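DraIII (Deinococcus radiophilus, PDB 4L0K) acts as a type II restriction endonuclease that cleaves double-stranded DNA, probably through an HNH-like active site of the His-Me finger clan. Local coordinates at residues C4-V8 and K31-F35; P19-Q23 and Y112-I116; W124-H130 and P149-T155; C157-K161 and L210-Y214; A177-A182 and F196-N202. The contacts are given in a common frame with arbitrary orientation. Residue numbers count along the deposited sequence, not the author numbering.

Contact 1 (C4-V8 and K31-F35); sequences CHKTV and KCLEF
Two irregular pieces of backbone meet here at a three-cysteine cluster, probably a zinc site. Residues 4-8 turn through His5, whose positive phi (63/5) puts it in the left-handed region, and then extend from Lys6 into the weak strand 7-8. Residues 31-35 run extended through Leu33 before bending at Glu34 (-80/-40). The closest CA pair is Val8 with Cys32, at 6.3 Å. Cys4 (t) and Cys32 (chi1 -115°) aim at each other, and their SG atoms lie 2.0 Å apart, modelled as a disulfide with chi3 81°. Cys22, just after strand 20-21, which pairs with 7-8, is modelled as bonded to both sulfurs. Three cysteines cannot all be mutually disulfide-bonded, so an unmodelled metal is likely, although no ion is present in the coordinates. Lys6 skirts the sulfurs, with CE 4.0 Å from Cys32 SG. The Glu34 carboxylate is hydrogen-bonded through OE2 to Tyr112 OH and His20 ND1, tying the loop to helix 112-126 and to strand 20-21. Beside the cluster, Val8 (t) lays CG2 against the Cys32-Glu34 backbone, 3.9 Å from Cys32 O, 3.8 Å from Leu33 C and 3.8 Å from Glu34 N.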
# COMPACT_ATOMS: atom_id res chain seq x y z
N CYS A 4 24.25 6.43 30.76
CA CYS A 4 25.24 7.52 30.66
C CYS A 4 24.50 8.83 30.43
O CYS A 4 24.49 9.71 31.30
CB CYS A 4 26.22 7.21 29.50
SG CYS A 4 27.77 8.25 29.22
N HIS A 5 23.85 8.94 29.28
CA HIS A 5 23.15 10.17 28.87
C HIS A 5 24.06 11.39 28.67
O HIS A 5 23.56 12.49 28.41
CB HIS A 5 21.97 10.50 29.79
CG HIS A 5 20.67 9.91 29.35
ND1 HIS A 5 20.59 8.84 28.48
CD2 HIS A 5 19.39 10.26 29.63
CE1 HIS A 5 19.33 8.55 28.26
NE2 HIS A 5 18.58 9.40 28.94
N LYS A 6 25.37 11.20 28.79
CA LYS A 6 26.31 12.28 28.44
C LYS A 6 26.22 12.58 26.94
O LYS A 6 26.01 11.68 26.13
CB LYS A 6 27.75 11.92 28.85
CG LYS A 6 27.99 11.94 30.36
CD LYS A 6 29.46 12.20 30.71
CE LYS A 6 30.33 10.97 30.51
NZ LYS A 6 31.70 11.18 31.06
N THR A 7 26.38 13.85 26.57
CA THR A 7 26.31 14.26 25.17
C THR A 7 27.37 13.58 24.29
O THR A 7 28.55 13.59 24.60
CB THR A 7 26.43 15.78 25.03
OG1 THR A 7 25.40 16.40 25.81
CG2 THR A 7 26.29 16.22 23.58
N VAL A 8 26.92 12.96 23.20
CA VAL A 8 27.82 12.24 22.31
C VAL A 8 28.30 13.16 21.20
O VAL A 8 27.49 13.77 20.49
CB VAL A 8 27.15 10.98 21.69
CG1 VAL A 8 28.04 10.37 20.60
CG2 VAL A 8 26.84 9.93 22.76
N LYS A 31 34.80 5.39 25.96
CA LYS A 31 34.23 6.53 25.24
C LYS A 31 32.72 6.39 25.10
O LYS A 31 32.20 5.29 24.91
CB LYS A 31 34.89 6.72 23.88
CG LYS A 31 34.49 5.69 22.84
CD LYS A 31 34.09 6.33 21.51
CE LYS A 31 35.27 6.47 20.55
NZ LYS A 31 34.83 6.88 19.19
N CYS A 32 32.01 7.51 25.21
CA CYS A 32 30.56 7.48 25.32
C CYS A 32 29.89 7.33 23.92
O CYS A 32 30.22 8.05 22.98
CB CYS A 32 30.07 8.71 26.16
SG CYS A 32 29.23 8.29 27.81
N LEU A 33 28.99 6.34 23.79
CA LEU A 33 28.39 5.98 22.49
C LEU A 33 26.85 6.10 22.41
O LEU A 33 26.12 5.84 23.37
CB LEU A 33 28.77 4.55 22.11
CG LEU A 33 30.22 4.13 21.92
CD1 LEU A 33 30.36 2.68 22.32
CD2 LEU A 33 30.63 4.30 20.47
N GLU A 34 26.37 6.46 21.22
CA GLU A 34 24.93 6.58 20.99
C GLU A 34 24.28 5.21 20.75
O GLU A 34 23.18 4.95 21.24
CB GLU A 34 24.62 7.55 19.83
CG GLU A 34 23.14 7.94 19.77
CD GLU A 34 22.79 8.85 18.60
OE1 GLU A 34 23.54 8.86 17.59
OE2 GLU A 34 21.76 9.55 18.68
N PHE A 35 24.95 4.33 20.00
CA PHE A 35 24.39 3.01 19.70
C PHE A 35 25.30 1.83 20.06
O PHE A 35 25.68 1.06 19.18
CB PHE A 35 24.01 2.92 18.21
CG PHE A 35 22.96 3.92 17.78
CD1 PHE A 35 21.63 3.77 18.16
CD2 PHE A 35 23.31 5.01 16.99
CE1 PHE A 35 20.67 4.70 17.77
CE2 PHE A 35 22.36 5.95 16.60
CZ PHE A 35 21.04 5.79 16.98

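Contact 2 (P19-Q23 and Y112-I116); sequences PHKCQ and YDSCI
Residues 19-22 are extended, with a weak strand at 20-21, and the chain bends at Gln23; they face the first turn of helix 112-126 (Ile116 N to Tyr112 O, 3.0 Å). CA atoms pair His20 with Tyr112 at 8.4 Å, Lys21 with Asp113 at 8.9 Å and Gln23 with Ile116 at 8.6 Å, so side chains have to bridge the gap. Tyr112 (chi1 t, chi2 90°) reaches across, and its OH accepts a nearly linear hydrogen bond from Lys21 N (3.0 Å, 172°); the same OH is hydrogen-bonded to Glu34. Lys21 leaves the backbone m, then runs fully t, passing the ring with CE 3.9 Å from Tyr112 CD2 and ending in a salt bridge from NZ to Asp113 OD2 (2.8 Å). Gln23 points toward the helix and bends (m, m) so that CD sits 3.4 Å from Ile116 CG2, while its OE1 goes to Arg120. This is strand-to-helix packing that docks the cysteine-rich N-terminal hairpin onto helix 112-126.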
# COMPACT_ATOMS: atom_id res chain seq x y z
N PRO A 19 21.44 17.56 21.77
CA PRO A 19 22.43 16.50 22.01
C PRO A 19 22.01 15.10 21.55
O PRO A 19 20.86 14.70 21.71
CB PRO A 19 22.58 16.52 23.54
CG PRO A 19 21.20 16.92 24.03
CD PRO A 19 20.66 17.88 22.99
N HIS A 20 22.96 14.35 20.99
CA HIS A 20 22.83 12.90 20.93
C HIS A 20 23.33 12.38 22.28
O HIS A 20 24.28 12.92 22.84
CB HIS A 20 23.67 12.34 19.78
CG HIS A 20 23.24 12.84 18.43
ND1 HIS A 20 22.44 12.10 17.58
CD2 HIS A 20 23.48 14.02 17.80
CE1 HIS A 20 22.22 12.80 16.48
NE2 HIS A 20 22.83 13.97 16.59
N LYS A 21 22.69 11.34 22.81
CA LYS A 21 23.00 10.92 24.18
C LYS A 21 23.70 9.57 24.29
O LYS A 21 23.46 8.67 23.49
CB LYS A 21 21.74 10.94 25.05
CG LYS A 21 20.90 12.22 24.93
CD LYS A 21 19.70 12.14 25.88
CE LYS A 21 18.54 13.03 25.43
NZ LYS A 21 17.31 12.78 26.26
N CYS A 22 24.57 9.46 25.29
CA CYS A 22 25.26 8.22 25.64
C CYS A 22 24.21 7.16 26.02
O CYS A 22 23.31 7.44 26.82
CB CYS A 22 26.19 8.51 26.83
SG CYS A 22 27.48 7.34 27.39
N GLN A 23 24.30 5.97 25.46
CA GLN A 23 23.36 4.92 25.85
C GLN A 23 24.05 3.76 26.58
O GLN A 23 23.44 2.72 26.83
CB GLN A 23 22.53 4.45 24.64
CG GLN A 23 21.78 5.58 23.91
CD GLN A 23 20.58 6.10 24.69
OE1 GLN A 23 19.97 5.36 25.47
NE2 GLN A 23 20.23 7.36 24.48
N TYR A 112 13.23 12.01 21.00
CA TYR A 112 14.55 11.40 20.82
C TYR A 112 14.68 10.07 21.57
O TYR A 112 15.13 9.05 21.01
CB TYR A 112 15.67 12.37 21.24
CG TYR A 112 17.04 11.74 21.16
CD1 TYR A 112 17.80 11.81 20.00
CD2 TYR A 112 17.57 11.06 22.25
CE1 TYR A 112 19.05 11.20 19.92
CE2 TYR A 112 18.81 10.46 22.18
CZ TYR A 112 19.55 10.53 21.02
OH TYR A 112 20.78 9.92 20.98
N ASP A 113 14.29 10.10 22.85
CA ASP A 113 14.39 8.92 23.70
C ASP A 113 13.60 7.74 23.13
O ASP A 113 14.06 6.61 23.19
CB ASP A 113 13.90 9.22 25.12
CG ASP A 113 14.81 10.21 25.87
OD1 ASP A 113 14.37 10.67 26.95
OD2 ASP A 113 15.93 10.54 25.41
N SER A 114 12.41 8.02 22.59
CA SER A 114 11.55 6.99 21.99
C SER A 114 12.23 6.34 20.80
O SER A 114 12.22 5.11 20.67
CB SER A 114 10.22 7.58 21.55
OG SER A 114 9.49 8.08 22.65
N CYS A 115 12.81 7.17 19.92
CA CYS A 115 13.55 6.68 18.77
C CYS A 115 14.67 5.74 19.20
O CYS A 115 14.84 4.65 18.62
CB CYS A 115 14.08 7.83 17.92
SG CYS A 115 12.75 8.82 17.20
N ILE A 116 15.41 6.13 20.23
CA ILE A 116 16.47 5.25 20.74
C ILE A 116 15.89 3.94 21.32
O ILE A 116 16.42 2.86 21.06
CB ILE A 116 17.41 5.97 21.77
CG1 ILE A 116 17.89 7.32 21.24
CG2 ILE A 116 18.58 5.07 22.15
CD1 ILE A 116 18.53 7.26 19.89

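Contact 3 (W124-H130 and P149-T155); sequences WLAYQLH and PMVAGST
This is a loop-to-loop contact, in which the last part of helix 112-126 and the coil that follows it are closed off by the segment after helix 137-147. CA atoms come close at Gln128-Ala152 (4.8 Å) and His130-Gly153 (4.5 Å). Gln128 does most of the joining. Its side chain (m, t) takes a hydrogen bond at OE1 from Val151 N (2.8 Å, 171°) and gives one from NE2 back to Trp124 O (3.0 Å); its O accepts Thr155 N (3.1 Å, 162°). Two beta turns shape the interface: type I from Ala126 to Leu129, and type II from Val151 to Ser154, with Gly153 at positive phi (70/12). Thr155 (m) gives a hydrogen bond from OG1 to Leu125 O at 2.5 Å and sets CG2 3.4 Å from Leu129 CD1. Met150 (m, t, t) packs on Trp124 and Tyr127, CG 3.8 Å from Trp124 NE1 and CE 3.7 Å from Tyr127 CB; Trp124 NE1 is hydrogen-bonded to Gly148 O. A water links Leu129 O (2.6 Å) to Gly153 N (3.0 Å).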
# COMPACT_ATOMS: atom_id res chain seq x y z
N TRP A 124 17.07 -6.10 19.79
CA TRP A 124 16.72 -7.24 20.62
C TRP A 124 15.96 -8.30 19.80
O TRP A 124 16.24 -9.50 19.91
CB TRP A 124 15.91 -6.76 21.83
CG TRP A 124 15.45 -7.84 22.78
CD1 TRP A 124 16.19 -8.44 23.77
CD2 TRP A 124 14.13 -8.40 22.87
NE1 TRP A 124 15.42 -9.35 24.45
CE2 TRP A 124 14.16 -9.35 23.92
CE3 TRP A 124 12.94 -8.21 22.15
CZ2 TRP A 124 13.03 -10.12 24.27
CZ3 TRP A 124 11.81 -8.96 22.51
CH2 TRP A 124 11.87 -9.90 23.56
N LEU A 125 15.01 -7.85 18.98
CA LEU A 125 14.25 -8.76 18.12
C LEU A 125 15.20 -9.42 17.16
O LEU A 125 15.09 -10.62 16.88
CB LEU A 125 13.20 -8.00 17.30
CG LEU A 125 11.73 -7.97 17.68
CD1 LEU A 125 11.45 -8.70 18.99
CD2 LEU A 125 11.22 -6.51 17.70
N ALA A 126 16.13 -8.63 16.63
CA ALA A 126 17.01 -9.11 15.55
C ALA A 126 17.90 -10.26 16.02
O ALA A 126 18.11 -11.24 15.29
CB ALA A 126 17.84 -7.97 14.96
N TYR A 127 18.41 -10.17 17.24
CA TYR A 127 19.23 -11.26 17.76
C TYR A 127 18.45 -12.57 18.03
O TYR A 127 19.03 -13.60 18.35
CB TYR A 127 20.04 -10.81 18.99
CG TYR A 127 21.30 -10.07 18.60
CD1 TYR A 127 22.33 -10.74 17.96
CD2 TYR A 127 21.45 -8.71 18.86
CE1 TYR A 127 23.49 -10.08 17.58
CE2 TYR A 127 22.63 -8.04 18.49
CZ TYR A 127 23.64 -8.74 17.84
OH TYR A 127 24.80 -8.11 17.43
N GLN A 128 17.13 -12.50 17.88
CA GLN A 128 16.26 -13.65 18.07
C GLN A 128 15.64 -14.11 16.74
O GLN A 128 14.69 -14.90 16.73
CB GLN A 128 15.15 -13.31 19.06
CG GLN A 128 15.63 -13.08 20.49
CD GLN A 128 14.52 -12.60 21.40
OE1 GLN A 128 13.82 -13.39 22.03
NE2 GLN A 128 14.35 -11.28 21.47
N LEU A 129 16.18 -13.61 15.64
CA LEU A 129 15.82 -14.09 14.30
C LEU A 129 16.42 -15.48 14.11
O LEU A 129 17.54 -15.74 14.56
CB LEU A 129 16.45 -13.17 13.25
CG LEU A 129 15.70 -12.16 12.38
CD1 LEU A 129 14.20 -12.15 12.60
CD2 LEU A 129 16.30 -10.75 12.50
N HIS A 130 15.72 -16.37 13.42
CA HIS A 130 16.38 -17.59 12.97
C HIS A 130 17.58 -17.25 12.08
O HIS A 130 17.45 -16.50 11.10
CB HIS A 130 15.43 -18.54 12.23
CG HIS A 130 16.04 -19.87 11.90
ND1 HIS A 130 16.67 -20.13 10.70
CD2 HIS A 130 16.13 -21.01 12.63
CE1 HIS A 130 17.12 -21.38 10.70
NE2 HIS A 130 16.81 -21.93 11.86
N PRO A 149 14.79 -12.07 28.67
CA PRO A 149 15.62 -13.11 28.06
C PRO A 149 15.43 -13.26 26.55
O PRO A 149 14.31 -13.35 26.05
CB PRO A 149 15.17 -14.39 28.79
CG PRO A 149 13.92 -14.01 29.52
CD PRO A 149 14.05 -12.58 29.84
N MET A 150 16.55 -13.28 25.84
CA MET A 150 16.54 -13.62 24.44
C MET A 150 16.17 -15.09 24.28
O MET A 150 16.74 -15.96 24.95
CB MET A 150 17.89 -13.34 23.80
CG MET A 150 18.14 -11.86 23.53
SD MET A 150 19.74 -11.60 22.76
CE MET A 150 19.74 -9.81 22.53
N VAL A 151 15.19 -15.35 23.43
CA VAL A 151 14.84 -16.72 23.10
C VAL A 151 15.10 -16.95 21.62
O VAL A 151 14.44 -16.35 20.77
CB VAL A 151 13.38 -17.04 23.45
CG1 VAL A 151 13.05 -18.47 23.06
CG2 VAL A 151 13.17 -16.85 24.94
N ALA A 152 16.09 -17.79 21.32
CA ALA A 152 16.47 -18.07 19.95
C ALA A 152 15.28 -18.39 19.05
O ALA A 152 14.40 -19.19 19.42
CB ALA A 152 17.48 -19.22 19.93
N GLY A 153 15.24 -17.76 17.88
CA GLY A 153 14.24 -18.09 16.86
C GLY A 153 12.81 -17.69 17.20
O GLY A 153 11.88 -18.09 16.52
N SER A 154 12.63 -16.88 18.24
CA SER A 154 11.29 -16.47 18.65
C SER A 154 10.73 -15.31 17.83
O SER A 154 9.53 -15.05 17.88
CB SER A 154 11.27 -16.07 20.13
OG SER A 154 12.21 -15.04 20.39
N THR A 155 11.60 -14.61 17.11
CA THR A 155 11.16 -13.42 16.39
C THR A 155 10.25 -13.76 15.22
O THR A 155 10.68 -14.41 14.27
CB THR A 155 12.36 -12.56 15.94
OG1 THR A 155 12.99 -12.01 17.10
CG2 THR A 155 11.90 -11.39 15.05
O HOH W 1 17.93 -16.73 16.98
O HOH W 2 12.60 -16.66 14.22

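Contact 4 (C157-K161 and L210-Y214); sequences CEICK and LDEFY
The loop 157-161 is a CxxC turn, like the cysteine knuckles of zinc-binding HNH nucleases, and it packs on the first turn of helix 210-226 (Tyr214 N to Leu210 O, 2.9 Å). Cys157 (t) makes no contact with residues 210-214; its SG is modelled in a 2.0 Å disulfide with Cys160 SG, and its O accepts Lys161 N at 3.0 Å, closing the turn. Glu158 contributes its carbonyl: O lies 3.6 Å from Leu210 CD2 and 3.2 Å from Tyr214 OH. Ile159 supplies the apolar part, with its CA 7.1 Å from Leu210 CA. Its CG1 touches Leu210 CD1 at 3.9 Å, and its CG2 meets the edge of the Phe213 ring (t) at CE2, 3.8 Å away; its O stands 3.3 Å from Tyr214 OH. Cys160 points away; it is also modelled as bonded to Cys201, more than one disulfide allows, consistent with an unmodelled metal, probably zinc, with His198 another probable ligand. Its O is hydrogen-bonded to Arg223 of the second subunit, on whose Phe200 and Val220 Phe213 and Tyr214 also pack. Lys161, left-handed at 64/10, curls back (m, m, t, t) over the turn. NZ gives a hydrogen bond to Glu158 O at 2.6 Å and a weak one to Tyr214 OH at 3.2 Å.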
# COMPACT_ATOMS: atom_id res chain seq x y z
N CYS A 157 6.96 -12.39 12.36
CA CYS A 157 6.12 -11.34 11.78
C CYS A 157 5.06 -10.95 12.81
O CYS A 157 4.38 -11.82 13.35
CB CYS A 157 5.45 -11.85 10.48
SG CYS A 157 4.38 -10.65 9.53
N GLU A 158 4.93 -9.65 13.09
CA GLU A 158 3.95 -9.18 14.08
C GLU A 158 2.52 -9.39 13.62
O GLU A 158 1.62 -9.50 14.46
CB GLU A 158 4.16 -7.69 14.42
CG GLU A 158 5.48 -7.41 15.07
CD GLU A 158 5.56 -7.96 16.48
OE1 GLU A 158 4.49 -8.14 17.11
OE2 GLU A 158 6.69 -8.21 16.96
N ILE A 159 2.32 -9.39 12.29
CA ILE A 159 1.03 -9.70 11.67
C ILE A 159 0.84 -11.20 11.32
O ILE A 159 -0.02 -11.81 11.92
CB ILE A 159 0.78 -8.85 10.40
CG1 ILE A 159 0.80 -7.36 10.73
CG2 ILE A 159 -0.53 -9.26 9.74
CD1 ILE A 159 2.03 -6.65 10.26
N CYS A 160 1.63 -11.74 10.36
CA CYS A 160 1.69 -13.18 9.92
C CYS A 160 1.73 -14.16 11.17
O CYS A 160 1.06 -15.18 11.20
CB CYS A 160 2.88 -13.47 8.83
SG CYS A 160 3.77 -11.81 7.96
N LYS A 161 2.48 -13.79 12.20
CA LYS A 161 2.96 -14.69 13.27
C LYS A 161 3.91 -15.79 12.80
O LYS A 161 4.22 -16.71 13.57
CB LYS A 161 1.85 -15.31 14.14
CG LYS A 161 0.85 -14.33 14.71
CD LYS A 161 1.49 -13.15 15.43
CE LYS A 161 0.37 -12.30 16.08
NZ LYS A 161 0.76 -10.92 16.50
N LEU A 210 -3.52 -4.04 15.21
CA LEU A 210 -3.49 -5.48 15.06
C LEU A 210 -4.87 -6.07 15.34
O LEU A 210 -5.44 -6.79 14.50
CB LEU A 210 -2.45 -6.07 15.99
CG LEU A 210 -1.30 -6.78 15.29
CD1 LEU A 210 -0.86 -6.04 14.06
CD2 LEU A 210 -0.13 -6.96 16.25
N ASP A 211 -5.41 -5.73 16.51
CA ASP A 211 -6.71 -6.25 16.93
C ASP A 211 -7.83 -5.87 15.95
O ASP A 211 -8.67 -6.70 15.63
CB ASP A 211 -7.06 -5.79 18.35
CG ASP A 211 -6.11 -6.33 19.41
OD1 ASP A 211 -5.34 -7.28 19.12
OD2 ASP A 211 -6.13 -5.81 20.55
N GLU A 212 -7.83 -4.63 15.46
CA GLU A 212 -8.83 -4.24 14.44
C GLU A 212 -8.63 -5.05 13.17
O GLU A 212 -9.59 -5.41 12.50
CB GLU A 212 -8.76 -2.74 14.11
CG GLU A 212 -9.28 -1.81 15.20
CD GLU A 212 -8.62 -0.43 15.15
OE1 GLU A 212 -8.76 0.33 16.13
OE2 GLU A 212 -7.95 -0.12 14.15
N PHE A 213 -7.37 -5.33 12.83
CA PHE A 213 -7.06 -6.01 11.57
C PHE A 213 -7.59 -7.45 11.64
O PHE A 213 -8.17 -7.96 10.67
CB PHE A 213 -5.55 -6.00 11.33
CG PHE A 213 -5.13 -6.41 9.93
CD1 PHE A 213 -5.99 -6.28 8.85
CD2 PHE A 213 -3.85 -6.92 9.70
CE1 PHE A 213 -5.60 -6.65 7.57
CE2 PHE A 213 -3.45 -7.29 8.42
CZ PHE A 213 -4.33 -7.15 7.35
N TYR A 214 -7.39 -8.09 12.79
CA TYR A 214 -7.78 -9.50 13.01
C TYR A 214 -9.29 -9.58 13.08
O TYR A 214 -9.89 -10.48 12.49
CB TYR A 214 -7.19 -10.04 14.31
CG TYR A 214 -5.68 -10.09 14.34
CD1 TYR A 214 -4.95 -10.32 13.18
CD2 TYR A 214 -4.98 -9.90 15.53
CE1 TYR A 214 -3.58 -10.37 13.19
CE2 TYR A 214 -3.60 -9.95 15.54
CZ TYR A 214 -2.91 -10.19 14.37
OH TYR A 214 -1.54 -10.23 14.36

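Contact 5 (A177-A182 and F196-N202); sequences AAVETA and FAHRFCN
Glu180, Arg199 and Phe196 bury the most surface where strand 179-182 crosses strand 196-198 and the helix that follows. Together these pieces make a hairpin followed by a helix, as in the ββα-metal unit of His-Me finger nucleases, which carries the active site in HNH enzymes, and probably that unit here. The strands run antiparallel with a strong twist (133°, axes 4.5 Å apart). Glu180 and Ala197 are the hydrogen-bonded pair, joined by Glu180 N to Ala197 O and Ala197 N to Glu180 O, both 2.9 Å; Val179-His198 and Thr181-Phe196 flank them as non-hydrogen-bonded pairs. Ala182 CB meets Ala197 CB at 3.7 Å. Glu180 (m, t) stretches toward the helix and divides its carboxylate: OE1 accepts Asn202 ND2 (t) at 2.8 Å, and OE2 makes a 2.6 Å salt bridge with Arg199 NH2 in the plane of the guanidinium. Arg199, just after the N-cap residue His198, also gives its N to Ala178 O at 2.8 Å, adding one more backbone hydrogen bond where the helix begins. On the other face of the hairpin, Phe196 (m) meets Val179, CB to CG1 4.1 Å. Phe196 packs on Leu122 and Leu125 of helix 112-126 and on Phe169, and Thr181 reaches Asp55 of helix 46-57. Phe200 of helix 199-205 points away to Trp216 and Lys208 of the second subunit.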
# COMPACT_ATOMS: atom_id res chain seq x y z
N ALA A 177 12.57 -3.95 1.71
CA ALA A 177 12.92 -5.27 1.22
C ALA A 177 11.73 -6.23 1.36
O ALA A 177 10.58 -5.84 1.12
CB ALA A 177 14.13 -5.82 1.98
N ALA A 178 12.01 -7.47 1.73
CA ALA A 178 10.95 -8.42 2.06
C ALA A 178 10.45 -8.19 3.50
O ALA A 178 9.31 -8.51 3.83
CB ALA A 178 11.43 -9.86 1.84
N VAL A 179 11.30 -7.60 4.35
CA VAL A 179 10.94 -7.30 5.75
C VAL A 179 10.97 -5.80 6.09
O VAL A 179 11.80 -5.07 5.59
CB VAL A 179 11.80 -8.14 6.75
CG1 VAL A 179 11.65 -7.63 8.15
CG2 VAL A 179 11.35 -9.58 6.72
N GLU A 180 10.03 -5.36 6.90
CA GLU A 180 9.91 -3.95 7.27
C GLU A 180 9.66 -3.86 8.76
O GLU A 180 9.37 -4.87 9.41
CB GLU A 180 8.74 -3.28 6.52
CG GLU A 180 8.92 -3.31 5.02
CD GLU A 180 7.81 -2.63 4.26
OE1 GLU A 180 6.65 -2.60 4.74
OE2 GLU A 180 8.09 -2.13 3.16
N THR A 181 9.80 -2.64 9.28
CA THR A 181 9.48 -2.37 10.66
C THR A 181 7.98 -2.20 10.82
O THR A 181 7.36 -1.48 10.05
CB THR A 181 10.23 -1.12 11.17
OG1 THR A 181 11.60 -1.45 11.42
CG2 THR A 181 9.61 -0.62 12.46
N ALA A 182 7.41 -2.84 11.81
CA ALA A 182 5.97 -2.76 12.03
C ALA A 182 5.63 -1.98 13.28
O ALA A 182 6.39 -1.98 14.27
CB ALA A 182 5.37 -4.16 12.09
N PHE A 196 9.03 -6.59 13.71
CA PHE A 196 9.25 -6.82 12.29
C PHE A 196 8.03 -7.47 11.63
O PHE A 196 7.27 -8.22 12.29
CB PHE A 196 10.51 -7.67 12.07
CG PHE A 196 11.78 -7.02 12.57
CD1 PHE A 196 12.14 -5.75 12.17
CD2 PHE A 196 12.62 -7.70 13.43
CE1 PHE A 196 13.30 -5.16 12.62
CE2 PHE A 196 13.80 -7.12 13.90
CZ PHE A 196 14.13 -5.84 13.49
N ALA A 197 7.85 -7.18 10.35
CA ALA A 197 6.76 -7.77 9.56
C ALA A 197 7.17 -7.98 8.11
O ALA A 197 7.95 -7.19 7.57
CB ALA A 197 5.54 -6.88 9.61
N HIS A 198 6.67 -9.05 7.49
CA HIS A 198 6.73 -9.17 6.04
C HIS A 198 6.17 -7.92 5.40
O HIS A 198 5.20 -7.34 5.90
CB HIS A 198 5.88 -10.33 5.54
CG HIS A 198 6.34 -11.67 6.00
ND1 HIS A 198 5.71 -12.35 7.02
CD2 HIS A 198 7.39 -12.43 5.62
CE1 HIS A 198 6.35 -13.49 7.22
NE2 HIS A 198 7.37 -13.56 6.39
N ARG A 199 6.78 -7.52 4.29
CA ARG A 199 6.28 -6.42 3.48
C ARG A 199 4.78 -6.59 3.22
O ARG A 199 3.99 -5.69 3.53
CB ARG A 199 7.04 -6.37 2.16
CG ARG A 199 6.37 -5.56 1.08
CD ARG A 199 6.86 -4.15 1.05
NE ARG A 199 6.03 -3.33 0.17
CZ ARG A 199 5.91 -2.01 0.26
NH1 ARG A 199 5.12 -1.36 -0.59
NH2 ARG A 199 6.57 -1.33 1.20
N PHE A 200 4.40 -7.75 2.70
CA PHE A 200 2.99 -7.99 2.41
C PHE A 200 2.09 -7.71 3.62
O PHE A 200 1.08 -7.00 3.52
CB PHE A 200 2.72 -9.42 1.90
CG PHE A 200 1.27 -9.67 1.61
CD1 PHE A 200 0.73 -9.36 0.35
CD2 PHE A 200 0.42 -10.14 2.61
CE1 PHE A 200 -0.63 -9.55 0.09
CE2 PHE A 200 -0.95 -10.33 2.35
CZ PHE A 200 -1.47 -10.02 1.09
N CYS A 201 2.45 -8.30 4.76
CA CYS A 201 1.62 -8.23 5.96
C CYS A 201 1.54 -6.79 6.45
O CYS A 201 0.48 -6.29 6.86
CB CYS A 201 2.18 -9.15 7.06
SG CYS A 201 2.47 -10.92 6.60
N ASN A 202 2.69 -6.12 6.40
CA ASN A 202 2.78 -4.72 6.78
C ASN A 202 1.91 -3.80 5.91
O ASN A 202 1.22 -2.95 6.44
CB ASN A 202 4.23 -4.25 6.76
CG ASN A 202 4.45 -3.05 7.64
OD1 ASN A 202 3.77 -2.88 8.65
ND2 ASN A 202 5.40 -2.21 7.27

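Contacts 1 and 2, with centres 9 Å apart, share one cysteine cluster: Cys22 SG lies 2.0 Å from Cys32 SG and 2.1 Å from Cys4 SG. Helix 112-126 runs from contact 2 to contact 3, 23 Å between centres. There Leu125 CB packs on Phe196 CE2 (3.6 Å), linking contact 3 to the hairpin of contact 5. Contacts 4 and 5, with centres about 12 Å apart, share a second cluster: Cys160 SG is 2.1 Å from Cys201 SG and 2.2 Å from His198 ND1, consistent with a metal-binding knuckle beside the probable active-site hairpin. Both touch the second subunit; contact 1, about 36 Å from contact 4 centre to centre, touches no other chain.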